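PDB 5I39: L-amino acid deaminase from Proteus vulgaris, which binds FAD and probably oxidises L-amino acids, removing their amino group, as a membrane-bound flavoenzyme. Local coordinates for residues E28-A33 and G201-T206; L48-A53 and V192-A197; K100-E105 and S380-E385. All coordinates share one frame; numbering follows the deposited sequence. Where two conformers were deposited one is given.

Interaction 1. Residues E28-A33 and G201-T206; sequences EGTEGA and GVRIYT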
loop_
_atom_site.group_PDB
_atom_site.type_symbol
_atom_site.label_atom_id
_atom_site.label_comp_id
_atom_site.label_asym_id
_atom_site.label_seq_id
_atom_site.Cartn_x
_atom_site.Cartn_y
_atom_site.Cartn_z
ATOM N N GLU A 28 -17.084 -8.651 6.695
ATOM C CA GLU A 28 -17.565 -8.661 8.069
ATOM C C GLU A 28 -16.485 -9.187 9.007
ATOM O O GLU A 28 -15.681 -10.047 8.639
ATOM C CB GLU A 28 -18.845 -9.493 8.202
ATOM C CG GLU A 28 -19.555 -9.357 9.548
ATOM C CD GLU A 28 -19.831 -7.914 9.950
ATOM O OE1 GLU A 28 -20.867 -7.363 9.523
ATOM O OE2 GLU A 28 -19.005 -7.326 10.692
ATOM N N GLY A 29 -16.459 -8.642 10.217
ATOM C CA GLY A 29 -15.605 -9.171 11.264
ATOM C C GLY A 29 -16.050 -10.555 11.706
ATOM O O GLY A 29 -17.177 -10.984 11.446
ATOM N N THR A 30 -15.148 -11.255 12.376
ATOM C CA THR A 30 -15.452 -12.540 12.994
ATOM C C THR A 30 -16.573 -12.363 14.022
ATOM O O THR A 30 -16.565 -11.403 14.789
ATOM C CB THR A 30 -14.192 -13.101 13.676
ATOM O OG1 THR A 30 -13.132 -13.172 12.712
ATOM C CG2 THR A 30 -14.435 -14.485 14.275
ATOM N N GLU A 31 -17.537 -13.283 14.013
ATOM C CA GLU A 31 -18.670 -13.242 14.942
ATOM C C GLU A 31 -18.263 -13.751 16.319
ATOM O O GLU A 31 -17.253 -14.433 16.465
ATOM C CB GLU A 31 -19.826 -14.099 14.419
ATOM C CG GLU A 31 -20.489 -13.572 13.155
ATOM C CD GLU A 31 -21.558 -14.506 12.607
ATOM O OE1 GLU A 31 -22.162 -15.271 13.389
ATOM O OE2 GLU A 31 -21.793 -14.480 11.381
ATOM N N GLY A 32 -19.074 -13.422 17.321
ATOM C CA GLY A 32 -18.917 -13.962 18.672
ATOM C C GLY A 32 -18.009 -13.156 19.580
ATOM O O GLY A 32 -17.555 -12.066 19.230
ATOM N N ALA A 33 -17.750 -13.708 20.762
ATOM C CA ALA A 33 -16.993 -13.013 21.800
ATOM C C ALA A 33 -15.518 -12.901 21.448
ATOM O O ALA A 33 -14.981 -13.715 20.694
ATOM C CB ALA A 33 -17.157 -13.723 23.133
ATOM N N GLY A 201 -7.790 -18.635 9.167
ATOM C CA GLY A 201 -8.015 -18.765 10.607
ATOM C C GLY A 201 -7.662 -17.532 11.417
ATOM O O GLY A 201 -7.764 -17.559 12.641
ATOM N N VAL A 202 -7.259 -16.445 10.759
ATOM C CA VAL A 202 -7.086 -15.176 11.462
ATOM C C VAL A 202 -8.476 -14.719 11.897
ATOM O O VAL A 202 -9.397 -14.697 11.087
ATOM C CB VAL A 202 -6.453 -14.083 10.577
ATOM C CG1 VAL A 202 -6.297 -12.787 11.365
ATOM C CG2 VAL A 202 -5.103 -14.531 10.036
ATOM N N ARG A 203 -8.637 -14.383 13.171
ATOM C CA ARG A 203 -9.909 -13.856 13.657
ATOM C C ARG A 203 -9.788 -12.344 13.782
ATOM O O ARG A 203 -8.818 -11.845 14.348
ATOM C CB ARG A 203 -10.312 -14.542 14.957
ATOM C CG ARG A 203 -10.620 -16.016 14.715
ATOM C CD ARG A 203 -11.195 -16.716 15.929
ATOM N NE ARG A 203 -10.192 -16.946 16.963
ATOM C CZ ARG A 203 -10.440 -17.510 18.146
ATOM N NH1 ARG A 203 -11.671 -17.903 18.470
ATOM N NH2 ARG A 203 -9.451 -17.677 19.017
ATOM N N ILE A 204 -10.751 -11.634 13.198
ATOM C CA ILE A 204 -10.684 -10.181 13.051
ATOM C C ILE A 204 -11.924 -9.570 13.681
ATOM O O ILE A 204 -13.040 -9.789 13.203
ATOM C CB ILE A 204 -10.591 -9.746 11.570
ATOM C CG1 ILE A 204 -9.442 -10.486 10.869
ATOM C CG2 ILE A 204 -10.402 -8.232 11.485
ATOM C CD1 ILE A 204 -9.267 -10.173 9.393
ATOM N N TYR A 205 -11.724 -8.793 14.740
ATOM C CA TYR A 205 -12.831 -8.190 15.484
ATOM C C TYR A 205 -12.922 -6.708 15.173
ATOM O O TYR A 205 -12.003 -5.943 15.462
ATOM C CB TYR A 205 -12.691 -8.480 16.981
ATOM C CG TYR A 205 -12.761 -9.965 17.196
ATOM C CD1 TYR A 205 -13.988 -10.616 17.323
ATOM C CD2 TYR A 205 -11.608 -10.742 17.167
ATOM C CE1 TYR A 205 -14.059 -11.992 17.458
ATOM C CE2 TYR A 205 -11.667 -12.119 17.293
ATOM C CZ TYR A 205 -12.894 -12.740 17.440
ATOM O OH TYR A 205 -12.939 -14.109 17.573
ATOM N N THR A 206 -14.033 -6.330 14.545
ATOM C CA THR A 206 -14.298 -4.956 14.139
ATOM C C THR A 206 -15.054 -4.214 15.242
ATOM O O THR A 206 -15.556 -4.823 16.190
ATOM C CB THR A 206 -15.097 -4.925 12.830
ATOM O OG1 THR A 206 -16.272 -5.729 12.968
ATOM C CG2 THR A 206 -14.254 -5.474 11.697
HETATM O O HOH W 1 -17.586 -4.551 10.550
HETATM O O HOH W 2 -18.659 -7.843 13.616
HETATM O O HOH W 3 -16.136 -8.578 14.627
HETATM O O HOH W 4 -15.288 -15.179 18.298
#
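T30 lies over one face of the Y205 ring: its CB sits 4.3 Å from the ring centroid, offset toward the rim, and its CG2 reaches the phenol oxygen, 3.6 Å from Y205 OH. The same threonine takes both polar backbone groups of I204. T30 N donates to I204 O at 2.7 Å, and I204 N donates to T30 OG1 at 2.9 Å in a fairly straight bond (163°). With chi1 at -55°, OG1 stands beside its own backbone N and CG2 is anti to that N, which turns the hydroxyl to I204 and leaves the methyl for the tyrosine. Threonine therefore suits the place by offering both a polar and an apolar branch. G29 passes close to the strand, its CA 3.3 Å from I204 O, where a CB would collide with T206 OG1. Water bridges the polar groups at both ends of the contact. One molecule accepts from Y205 OH at 2.7 Å and donates to the carbonyls of E31 and A33; two others each donate to both E28 OE2 and T206 OG1. On the other side of the strand, R203 and Y205 pair with V63, I65 and E67, so the I204 groups met by T30 belong to an outer edge. That edge closes the parallel part of the six-stranded Rossmann-type sheet of the FAD-binding fold.

Interaction 2. Residues L48-A53 and V192-A197; sequences LGIMTA and VMAEYA. With FAD (flavin-adenine dinucleotide), chain B.
L48 O is gripped by two donors of one residue: T52 OG1 reaches it at 2.7 Å and T52 N, by the normal helical bond, at 3.0 Å. They come from opposite faces of the carbonyl plane. A threonine can thus keep its hydroxyl satisfied inside a buried helix by turning it back on the preceding turn. The backbone N-H of L48 serves the cofactor: L48 N donates to FAD O1P at 3.1 Å in a nearly straight bond (160°). Such a bond is characteristic of the dinucleotide-binding helix after a GxGxxG-type turn, here with G49 as its probable third glycine, and the helix dipole may favour the diphosphate there.

I50 carries the packing against helix 189-199. Its two branches part at CB: CG2, anti to the backbone N, lies 3.6 Å from M193 O and 4.0 Å from A197 CB, while CD1 at the end of the other branch meets A194 CB at 3.8 Å. The small alanines leave room for this branched side chain between axes that approach to 9.6 Å and run in similar directions, 36° apart. Beside it, M51 and M193, both selenomethionine, bend at chi2 and chi3 and cross obliquely; M51 has two conformers, so its selenium contact with M193 CE is less certain.

M106 of helix 106-110 touches both selenomethionines. S380 and A384 of helix 376-392 cover M51, S380 also packing on L48, and V202, just before strand 203-205, rests on A53. Helix 47-58 thus packs on helix 189-199 along one flank and on helix 376-392 along another, with its N-terminal end at the FAD.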
loop_
_atom_site.group_PDB
_atom_site.type_symbol
_atom_site.label_atom_id
_atom_site.label_comp_id
_atom_site.label_asym_id
_atom_site.label_seq_id
_atom_site.Cartn_x
_atom_site.Cartn_y
_atom_site.Cartn_z
ATOM N N LEU A 48 -1.392 -3.794 6.233
ATOM C CA LEU A 48 -0.200 -4.192 6.969
ATOM C C LEU A 48 -0.540 -5.181 8.080
ATOM O O LEU A 48 0.141 -6.198 8.231
ATOM C CB LEU A 48 0.571 -2.973 7.470
ATOM C CG LEU A 48 1.142 -2.094 6.343
ATOM C CD1 LEU A 48 1.987 -0.976 6.927
ATOM C CD2 LEU A 48 1.971 -2.873 5.328
ATOM N N GLY A 49 -1.614 -4.935 8.821
ATOM C CA GLY A 49 -2.048 -5.882 9.851
ATOM C C GLY A 49 -2.507 -7.207 9.263
ATOM O O GLY A 49 -2.155 -8.276 9.770
ATOM N N ILE A 50 -3.285 -7.138 8.185
ATOM C CA ILE A 50 -3.782 -8.340 7.521
ATOM C C ILE A 50 -2.640 -9.197 6.970
ATOM O O ILE A 50 -2.603 -10.411 7.199
ATOM C CB ILE A 50 -4.769 -7.981 6.391
ATOM C CG1 ILE A 50 -6.074 -7.430 6.981
ATOM C CG2 ILE A 50 -5.086 -9.196 5.523
ATOM C CD1 ILE A 50 -6.921 -6.662 5.990
HETATM N N MSE A 51 -1.714 -8.574 6.242
HETATM C CA MSE A 51 -0.622 -9.324 5.614
HETATM C C MSE A 51 0.303 -9.895 6.667
HETATM O O MSE A 51 0.775 -11.029 6.533
HETATM C CB MSE A 51 0.134 -8.460 4.606
HETATM C CG MSE A 51 -0.736 -8.047 3.412
HETATM SE SE MSE A 51 -1.482 -9.543 2.390
HETATM C CE MSE A 51 0.234 -10.164 1.663
ATOM N N THR A 52 0.562 -9.137 7.732
ATOM C CA THR A 52 1.385 -9.649 8.828
ATOM C C THR A 52 0.706 -10.843 9.506
ATOM O O THR A 52 1.362 -11.843 9.786
ATOM C CB THR A 52 1.735 -8.550 9.847
ATOM O OG1 THR A 52 2.353 -7.450 9.171
ATOM C CG2 THR A 52 2.717 -9.068 10.876
ATOM N N ALA A 53 -0.595 -10.738 9.752
ATOM C CA ALA A 53 -1.363 -11.840 10.339
ATOM C C ALA A 53 -1.282 -13.114 9.500
ATOM O O ALA A 53 -1.064 -14.200 10.033
ATOM C CB ALA A 53 -2.813 -11.430 10.533
ATOM N N VAL A 192 -10.189 -8.737 -0.523
ATOM C CA VAL A 192 -9.838 -10.117 -0.863
ATOM C C VAL A 192 -8.809 -10.668 0.135
ATOM O O VAL A 192 -8.935 -11.800 0.598
ATOM C CB VAL A 192 -9.348 -10.221 -2.325
ATOM C CG1 VAL A 192 -8.732 -11.582 -2.623
ATOM C CG2 VAL A 192 -10.514 -9.967 -3.275
HETATM N N MSE A 193 -7.813 -9.862 0.490
HETATM C CA MSE A 193 -6.792 -10.317 1.442
HETATM C C MSE A 193 -7.382 -10.564 2.814
HETATM O O MSE A 193 -6.995 -11.521 3.482
HETATM C CB MSE A 193 -5.617 -9.346 1.549
HETATM C CG MSE A 193 -4.821 -9.125 0.260
HETATM SE SE MSE A 193 -4.410 -10.776 -0.729
HETATM C CE MSE A 193 -3.602 -11.876 0.682
ATOM N N ALA A 194 -8.323 -9.724 3.245
ATOM C CA ALA A 194 -8.986 -9.922 4.542
ATOM C C ALA A 194 -9.812 -11.207 4.593
ATOM O O ALA A 194 -9.766 -11.932 5.590
ATOM C CB ALA A 194 -9.862 -8.733 4.881
ATOM N N GLU A 195 -10.572 -11.483 3.539
ATOM C CA GLU A 195 -11.361 -12.719 3.479
ATOM C C GLU A 195 -10.443 -13.937 3.495
ATOM O O GLU A 195 -10.738 -14.938 4.148
ATOM C CB GLU A 195 -12.261 -12.754 2.243
ATOM C CG GLU A 195 -13.478 -11.854 2.323
ATOM C CD GLU A 195 -14.471 -12.266 3.389
ATOM O OE1 GLU A 195 -14.111 -13.039 4.301
ATOM O OE2 GLU A 195 -15.623 -11.800 3.309
ATOM N N TYR A 196 -9.327 -13.842 2.780
ATOM C CA TYR A 196 -8.330 -14.904 2.779
ATOM C C TYR A 196 -7.742 -15.111 4.177
ATOM O O TYR A 196 -7.632 -16.243 4.641
ATOM C CB TYR A 196 -7.241 -14.591 1.762
ATOM C CG TYR A 196 -6.089 -15.569 1.745
ATOM C CD1 TYR A 196 -6.230 -16.848 1.207
ATOM C CD2 TYR A 196 -4.847 -15.203 2.250
ATOM C CE1 TYR A 196 -5.161 -17.734 1.177
ATOM C CE2 TYR A 196 -3.774 -16.076 2.229
ATOM C CZ TYR A 196 -3.929 -17.338 1.691
ATOM O OH TYR A 196 -2.837 -18.180 1.679
ATOM N N ALA A 197 -7.405 -14.018 4.859
ATOM C CA ALA A 197 -6.902 -14.110 6.229
ATOM C C ALA A 197 -7.901 -14.830 7.138
ATOM O O ALA A 197 -7.517 -15.713 7.910
ATOM C CB ALA A 197 -6.590 -12.728 6.774
HETATM P PA FAD B . -4.656 1.453 7.223
HETATM O O1A FAD B . -5.104 2.901 7.452
HETATM O O2A FAD B . -5.215 0.820 5.962
HETATM O O5B FAD B . -5.104 0.501 8.415
HETATM C C5B FAD B . -4.819 0.782 9.778
HETATM C C4B FAD B . -6.028 0.294 10.556
HETATM O O4B FAD B . -5.741 0.392 11.965
HETATM C C3B FAD B . -7.264 1.156 10.291
HETATM O O3B FAD B . -8.296 0.355 9.717
HETATM C C2B FAD B . -7.595 1.710 11.685
HETATM O O2B FAD B . -9.007 1.886 11.912
HETATM C C1B FAD B . -6.961 0.687 12.610
HETATM N N9A FAD B . -6.617 1.168 13.952
HETATM C C8A FAD B . -5.920 2.245 14.253
HETATM N N7A FAD B . -5.731 2.368 15.583
HETATM C C5A FAD B . -6.349 1.320 16.112
HETATM C C6A FAD B . -6.564 0.815 17.465
HETATM N N6A FAD B . -6.073 1.483 18.528
HETATM N N1A FAD B . -7.256 -0.330 17.626
HETATM C C2A FAD B . -7.731 -1.017 16.578
HETATM N N3A FAD B . -7.596 -0.610 15.310
HETATM C C4A FAD B . -6.922 0.518 15.051
HETATM N N1 FAD B . 0.483 2.619 -1.641
HETATM C C2 FAD B . 0.901 1.986 -2.742
HETATM O O2 FAD B . 1.651 1.004 -2.599
HETATM N N3 FAD B . 0.523 2.406 -3.974
HETATM C C4 FAD B . -0.254 3.471 -4.202
HETATM O O4 FAD B . -0.579 3.787 -5.338
HETATM C C4X FAD B . -0.739 4.238 -3.047
HETATM N N5 FAD B . -1.489 5.368 -3.159
HETATM C C5X FAD B . -2.044 5.912 -2.071
HETATM C C6 FAD B . -2.989 6.934 -2.173
HETATM C C7 FAD B . -3.622 7.469 -1.055
HETATM C C7M FAD B . -4.680 8.539 -1.202
HETATM C C8 FAD B . -3.278 6.964 0.282
HETATM C C8M FAD B . -3.959 7.483 1.526
HETATM C C9 FAD B . -2.316 5.958 0.389
HETATM C C9A FAD B . -1.686 5.419 -0.727
HETATM N N10 FAD B . -0.721 4.410 -0.617
HETATM C C10 FAD B . -0.306 3.705 -1.743
HETATM C "C1'" FAD B . -0.268 3.943 0.678
HETATM C "C2'" FAD B . -1.027 2.778 1.208
HETATM O "O2'" FAD B . -2.412 2.968 0.937
HETATM C "C3'" FAD B . -0.748 2.705 2.705
HETATM O "O3'" FAD B . 0.677 2.756 2.979
HETATM C "C4'" FAD B . -1.286 1.448 3.349
HETATM O "O4'" FAD B . -2.669 1.263 2.994
HETATM C "C5'" FAD B . -1.152 1.552 4.858
HETATM O "O5'" FAD B . -1.730 0.362 5.398
HETATM P P FAD B . -1.964 0.270 6.998
HETATM O O1P FAD B . -2.514 -1.097 7.272
HETATM O O2P FAD B . -0.722 0.752 7.717
HETATM O O3P FAD B . -3.048 1.448 7.278
#

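Interaction 3. Residues K100-E105 and S380-E385; sequences KHRWRE and SPVSAE
R102 runs past P381 and V382 to E385, its chain extended from CG to NE. Both NH1 (2.6 Å) and NH2 (2.7 Å) of R102 close on the single atom E385 OE1, meeting it nearly along its C-O axis, and the guanidinium and carboxylate planes are only 22° apart. NH1 also donates to P381 O at 3.2 Å, from well above that carbonyl's plane. An arginine fits here because its long apolar stem packs on P381 while the guanidinium at its end reaches the carboxylate: R102 CB lies 3.5 Å from P381 CB, and V382 CG2 covers one face of the guanidinium.

P381 sits at a kink of helix 376-392, the helix that brings G376 and T378 to the FAD of this Rossmann-type fold. Proline has no N-H for M377 O, one turn earlier, and that carbonyl instead receives W103 NE1 and S380 OG.

The proline ring lies over one face of the W103 indole, P381 CG 3.7 Å from W103 CD1. The flat, electron-rich indole pairs readily with such a ring. F184 meets W103 edge-to-face, and Y116 packs on it too.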
loop_
_atom_site.group_PDB
_atom_site.type_symbol
_atom_site.label_atom_id
_atom_site.label_comp_id
_atom_site.label_asym_id
_atom_site.label_seq_id
_atom_site.Cartn_x
_atom_site.Cartn_y
_atom_site.Cartn_z
ATOM N N LYS A 100 6.550 -6.333 -5.386
ATOM C CA LYS A 100 5.925 -6.593 -6.687
ATOM C C LYS A 100 5.975 -8.075 -7.056
ATOM O O LYS A 100 4.997 -8.634 -7.535
ATOM C CB LYS A 100 6.624 -5.803 -7.786
ATOM C CG LYS A 100 6.377 -4.304 -7.762
ATOM C CD LYS A 100 7.453 -3.542 -8.527
ATOM C CE LYS A 100 7.618 -4.039 -9.953
ATOM N NZ LYS A 100 8.736 -3.319 -10.606
ATOM N N HIS A 101 7.132 -8.697 -6.840
ATOM C CA HIS A 101 7.318 -10.115 -7.147
ATOM C C HIS A 101 6.309 -10.983 -6.392
ATOM O O HIS A 101 5.741 -11.927 -6.943
ATOM C CB HIS A 101 8.748 -10.515 -6.792
ATOM C CG HIS A 101 9.090 -11.928 -7.128
ATOM N ND1 HIS A 101 9.279 -12.894 -6.166
ATOM C CD2 HIS A 101 9.284 -12.535 -8.319
ATOM C CE1 HIS A 101 9.574 -14.040 -6.751
ATOM N NE2 HIS A 101 9.585 -13.849 -8.058
ATOM N N ARG A 102 6.077 -10.651 -5.130
ATOM C CA ARG A 102 5.093 -11.353 -4.316
ATOM C C ARG A 102 3.663 -11.026 -4.723
ATOM O O ARG A 102 2.807 -11.908 -4.720
ATOM C CB ARG A 102 5.348 -11.064 -2.850
ATOM C CG ARG A 102 6.664 -11.690 -2.447
ATOM C CD ARG A 102 7.053 -11.381 -1.044
ATOM N NE ARG A 102 8.350 -11.971 -0.740
ATOM C CZ ARG A 102 8.820 -12.145 0.487
ATOM N NH1 ARG A 102 8.093 -11.781 1.547
ATOM N NH2 ARG A 102 10.018 -12.691 0.662
ATOM N N TRP A 103 3.396 -9.784 -5.111
ATOM C CA TRP A 103 2.090 -9.474 -5.686
ATOM C C TRP A 103 1.827 -10.267 -6.966
ATOM O O TRP A 103 0.698 -10.698 -7.191
ATOM C CB TRP A 103 1.904 -7.977 -5.918
ATOM C CG TRP A 103 1.424 -7.275 -4.686
ATOM C CD1 TRP A 103 2.148 -6.468 -3.851
ATOM C CD2 TRP A 103 0.108 -7.353 -4.126
ATOM N NE1 TRP A 103 1.361 -6.035 -2.814
ATOM C CE2 TRP A 103 0.102 -6.559 -2.959
ATOM C CE3 TRP A 103 -1.074 -8.006 -4.508
ATOM C CZ2 TRP A 103 -1.040 -6.405 -2.164
ATOM C CZ3 TRP A 103 -2.208 -7.849 -3.721
ATOM C CH2 TRP A 103 -2.182 -7.055 -2.562
ATOM N N ARG A 104 2.862 -10.511 -7.767
ATOM C CA ARG A 104 2.718 -11.368 -8.952
ATOM C C ARG A 104 2.338 -12.818 -8.629
ATOM O O ARG A 104 1.855 -13.531 -9.498
ATOM C CB ARG A 104 3.985 -11.335 -9.810
ATOM C CG ARG A 104 4.187 -10.018 -10.537
ATOM C CD ARG A 104 5.298 -10.095 -11.559
ATOM N NE ARG A 104 6.648 -10.130 -10.989
ATOM C CZ ARG A 104 7.410 -9.069 -10.721
ATOM N NH1 ARG A 104 6.951 -7.834 -10.883
ATOM N NH2 ARG A 104 8.643 -9.252 -10.267
ATOM N N GLU A 105 2.584 -13.250 -7.395
ATOM C CA GLU A 105 2.150 -14.557 -6.903
ATOM C C GLU A 105 0.774 -14.544 -6.235
ATOM O O GLU A 105 0.265 -15.605 -5.873
ATOM C CB GLU A 105 3.164 -15.068 -5.870
ATOM C CG GLU A 105 4.586 -15.224 -6.397
ATOM C CD GLU A 105 5.632 -15.451 -5.318
ATOM O OE1 GLU A 105 5.375 -15.174 -4.135
ATOM O OE2 GLU A 105 6.740 -15.892 -5.670
ATOM N N SER A 380 3.654 -4.405 1.397
ATOM C CA SER A 380 3.041 -5.265 2.413
ATOM C C SER A 380 3.484 -6.734 2.429
ATOM O O SER A 380 3.694 -7.264 3.506
ATOM C CB SER A 380 1.511 -5.168 2.383
ATOM O OG SER A 380 0.968 -5.536 1.127
ATOM N N PRO A 381 3.628 -7.403 1.264
ATOM C CA PRO A 381 4.031 -8.817 1.365
ATOM C C PRO A 381 5.396 -9.007 2.024
ATOM O O PRO A 381 5.631 -10.010 2.694
ATOM C CB PRO A 381 4.076 -9.274 -0.100
ATOM C CG PRO A 381 3.195 -8.313 -0.821
ATOM C CD PRO A 381 3.454 -7.005 -0.141
ATOM N N VAL A 382 6.289 -8.046 1.826
ATOM C CA VAL A 382 7.634 -8.123 2.381
ATOM C C VAL A 382 7.694 -7.507 3.777
ATOM O O VAL A 382 8.326 -8.077 4.665
ATOM C CB VAL A 382 8.674 -7.482 1.443
ATOM C CG1 VAL A 382 10.080 -7.674 1.998
ATOM C CG2 VAL A 382 8.595 -8.092 0.051
ATOM N N SER A 383 7.057 -6.357 3.986
ATOM C CA SER A 383 7.054 -5.777 5.334
ATOM C C SER A 383 6.329 -6.690 6.326
ATOM O O SER A 383 6.702 -6.729 7.490
ATOM C CB SER A 383 6.518 -4.349 5.367
ATOM O OG SER A 383 5.173 -4.288 4.980
ATOM N N ALA A 384 5.341 -7.457 5.864
ATOM C CA ALA A 384 4.701 -8.473 6.709
ATOM C C ALA A 384 5.709 -9.514 7.190
ATOM O O ALA A 384 5.764 -9.840 8.377
ATOM C CB ALA A 384 3.582 -9.160 5.952
ATOM N N GLU A 385 6.496 -10.044 6.259
ATOM C CA GLU A 385 7.519 -11.026 6.611
ATOM C C GLU A 385 8.558 -10.435 7.562
ATOM O O GLU A 385 8.924 -11.069 8.556
ATOM C CB GLU A 385 8.208 -11.584 5.373
ATOM C CG GLU A 385 9.215 -12.677 5.712
ATOM C CD GLU A 385 9.905 -13.283 4.513
ATOM O OE1 GLU A 385 9.621 -12.873 3.376
ATOM O OE2 GLU A 385 10.752 -14.171 4.717
#

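How the interactions relate
Helix 47-58 is common to the contacts: interaction 2 joins it to helix 189-199, which leads, through a short turn at G201, into strand 203-205 of interaction 1. There V202 N lies 3.0 Å from A197 O, a probable hydrogen bond. On another flank, interaction 2 touches interaction 3, where A384 CB approaches T52 N to 3.5 Å and L48 CD2 is 3.5 Å from S383 OG. Interactions 1 and 3 do not touch; their nearest atoms are about 11 Å apart. FAD contacts L48 in interaction 2 directly, whereas the side chains of T206 in interaction 1 and W103 in interaction 3 lie about 9 and 7 Å from it.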